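Local structure of N-acetylglucosamine-6-phosphate deacetylase (Mycobacterium smegmatis, 6FV4) at residues P263-Y266 with R267-Q271. The protein probably removes the acetyl group from N-acetylglucosamine 6-phosphate, using divalent metal ions, in mycobacterial amino-sugar metabolism. The protein carries 1 engineered substitution. Sequence-based numbering, arbitrary orientation.
Sequences PAIY and RHITQ
Thr270 OG1 turns back to donate a hydrogen bond to Tyr266 O over 2.8 Å. With OG1 beside its own backbone N (chi1 -59°), the residue grips this carbonyl twice, since Thr270 N also bonds to Tyr266 O at 3.0 Å and approaches from the opposite face of the carbonyl plane. Thr270 OG1 also lies over one face of the Tyr266 ring, near its rim, 3.5 Å from Tyr266 CE1. With CG anti to the backbone N (chi1 157°), the Tyr266 ring points off the helix, and its OH is hydrogen-bonded to Gln349 OE1. Arg267 instead runs back toward the N-terminus. The bend at chi3 (-48°) helps lay one guanidinium face over Ala264 CA, offset toward its rim, bringing Arg267 NH2 to 3.4 Å from Ala264 CB; NE meanwhile forms a salt bridge with Glu246 of the second subunit. Ile265 CG2 and Ile269 CG1 touch loosely at 4.4 Å, both side chains also packing on Phe227. His268 NE2 hydrogen-bonds to NE2 of His268 of the second subunit, the ring planes inclined. Regular i to i+4 backbone bonds shape helix 263-273, which links strands 251-255 and 278-281 in a beta-alpha-beta unit of the amidohydrolase barrel and lines the dimer interface.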
ATOM      1  N   PRO B 263      -6.656  10.274  -6.086  1.00 31.22           N
ATOM      2  CA  PRO B 263      -5.365  10.075  -6.783  1.00 33.56           C
ATOM      3  C   PRO B 263      -4.268   9.477  -5.908  1.00 35.87           C
ATOM      4  O   PRO B 263      -3.457   8.686  -6.406  1.00 32.49           O
ATOM      5  CB  PRO B 263      -5.006  11.493  -7.241  1.00 34.22           C
ATOM      6  CG  PRO B 263      -6.371  12.142  -7.467  1.00 38.75           C
ATOM      7  CD  PRO B 263      -7.272  11.576  -6.399  1.00 30.69           C
ATOM      8  N   ALA B 264      -4.218   9.833  -4.617  1.00 35.09           N
ATOM      9  CA  ALA B 264      -3.171   9.295  -3.741  1.00 34.73           C
ATOM     10  C   ALA B 264      -3.393   7.816  -3.434  1.00 31.75           C
ATOM     11  O   ALA B 264      -2.430   7.087  -3.157  1.00 29.54           O
ATOM     12  CB  ALA B 264      -3.088  10.102  -2.443  1.00 31.47           C
ATOM     13  N   ILE B 265      -4.638   7.349  -3.488  1.00 28.31           N
ATOM     14  CA  ILE B 265      -4.894   5.915  -3.385  1.00 31.82           C
ATOM     15  C   ILE B 265      -4.321   5.187  -4.592  1.00 26.15           C
ATOM     16  O   ILE B 265      -3.738   4.104  -4.457  1.00 25.89           O
ATOM     17  CB  ILE B 265      -6.397   5.629  -3.233  1.00 27.32           C
ATOM     18  CG1 ILE B 265      -6.932   6.228  -1.927  1.00 29.67           C
ATOM     19  CG2 ILE B 265      -6.655   4.128  -3.242  1.00 29.25           C
ATOM     20  CD1 ILE B 265      -6.386   5.545  -0.683  1.00 28.91           C
ATOM     21  N   TYR B 266      -4.472   5.771  -5.788  1.00 28.01           N
ATOM     22  CA  TYR B 266      -3.894   5.169  -6.990  1.00 28.81           C
ATOM     23  C   TYR B 266      -2.367   5.120  -6.901  1.00 26.93           C
ATOM     24  O   TYR B 266      -1.736   4.149  -7.344  1.00 24.95           O
ATOM     25  CB  TYR B 266      -4.340   5.952  -8.226  1.00 26.98           C
ATOM     26  CG  TYR B 266      -3.415   5.806  -9.414  1.00 27.01           C
ATOM     27  CD1 TYR B 266      -3.418   4.637 -10.182  1.00 31.47           C
ATOM     28  CD2 TYR B 266      -2.548   6.829  -9.777  1.00 28.46           C
ATOM     29  CE1 TYR B 266      -2.560   4.492 -11.267  1.00 27.25           C
ATOM     30  CE2 TYR B 266      -1.688   6.697 -10.860  1.00 29.15           C
ATOM     31  CZ  TYR B 266      -1.705   5.526 -11.605  1.00 28.02           C
ATOM     32  OH  TYR B 266      -0.862   5.376 -12.683  1.00 27.98           O
ATOM     33  N   ARG B 267      -1.760   6.174  -6.354  1.00 27.41           N
ATOM     34  CA  ARG B 267      -0.312   6.185  -6.125  1.00 26.65           C
ATOM     35  C   ARG B 267       0.095   5.141  -5.094  1.00 21.33           C
ATOM     36  O   ARG B 267       1.077   4.415  -5.284  1.00 26.82           O
ATOM     37  CB  ARG B 267       0.133   7.575  -5.654  1.00 29.33           C
ATOM     38  CG  ARG B 267       0.660   8.481  -6.727  1.00 34.43           C
ATOM     39  CD  ARG B 267       1.477   9.656  -6.133  1.00 34.04           C
ATOM     40  NE  ARG B 267       0.799  10.346  -5.027  1.00 38.36           N
ATOM     41  CZ  ARG B 267      -0.146  11.272  -5.173  1.00 37.40           C
ATOM     42  NH1 ARG B 267      -0.567  11.621  -6.386  1.00 37.07           N
ATOM     43  NH2 ARG B 267      -0.687  11.848  -4.103  1.00 34.61           N
ATOM     44  N   HIS B 268      -0.607   5.105  -3.962  1.00 23.38           N
ATOM     45  CA  HIS B 268      -0.356   4.103  -2.927  1.00 22.75           C
ATOM     46  C   HIS B 268      -0.382   2.682  -3.487  1.00 26.97           C
ATOM     47  O   HIS B 268       0.507   1.867  -3.210  1.00 26.64           O
ATOM     48  CB  HIS B 268      -1.414   4.257  -1.833  1.00 26.16           C
ATOM     49  CG  HIS B 268      -1.266   3.292  -0.697  1.00 29.15           C
ATOM     50  ND1 HIS B 268      -0.276   3.410   0.257  1.00 32.21           N
ATOM     51  CD2 HIS B 268      -1.991   2.203  -0.356  1.00 32.00           C
ATOM     52  CE1 HIS B 268      -0.397   2.428   1.135  1.00 35.27           C
ATOM     53  NE2 HIS B 268      -1.432   1.682   0.785  1.00 29.17           N
ATOM     54  N   ILE B 269      -1.421   2.356  -4.256  1.00 26.57           N
ATOM     55  CA  ILE B 269      -1.535   0.997  -4.779  1.00 24.19           C
ATOM     56  C   ILE B 269      -0.448   0.735  -5.813  1.00 23.68           C
ATOM     57  O   ILE B 269       0.178  -0.333  -5.817  1.00 26.69           O
ATOM     58  CB  ILE B 269      -2.952   0.750  -5.334  1.00 25.02           C
ATOM     59  CG1 ILE B 269      -3.972   0.787  -4.192  1.00 24.49           C
ATOM     60  CG2 ILE B 269      -3.032  -0.622  -6.057  1.00 24.91           C
ATOM     61  CD1 ILE B 269      -3.661  -0.176  -3.033  1.00 26.39           C
ATOM     62  N   THR B 270      -0.194   1.698  -6.700  1.00 21.44           N
ATOM     63  CA  THR B 270       0.897   1.519  -7.649  1.00 25.29           C
ATOM     64  C   THR B 270       2.209   1.285  -6.918  1.00 27.26           C
ATOM     65  O   THR B 270       2.973   0.385  -7.280  1.00 25.44           O
ATOM     66  CB  THR B 270       1.020   2.732  -8.565  1.00 26.29           C
ATOM     67  OG1 THR B 270      -0.205   2.928  -9.280  1.00 25.65           O
ATOM     68  CG2 THR B 270       2.158   2.533  -9.546  1.00 29.10           C
ATOM     69  N   GLN B 271       2.468   2.080  -5.868  1.00 29.98           N
ATOM     70  CA  GLN B 271       3.660   1.911  -5.040  1.00 29.64           C
ATOM     71  C   GLN B 271       3.690   0.518  -4.412  1.00 32.13           C
ATOM     72  O   GLN B 271       4.749  -0.117  -4.346  1.00 32.61           O
ATOM     73  CB  GLN B 271       3.686   3.036  -3.982  1.00 27.07           C
ATOM     74  CG  GLN B 271       4.883   3.121  -3.068  1.00 31.34           C
ATOM     75  CD  GLN B 271       4.818   4.325  -2.089  1.00 38.81           C
ATOM     76  OE1 GLN B 271       3.797   5.028  -1.983  1.00 39.21           O
ATOM     77  NE2 GLN B 271       5.922   4.561  -1.384  1.00 37.00           N
TER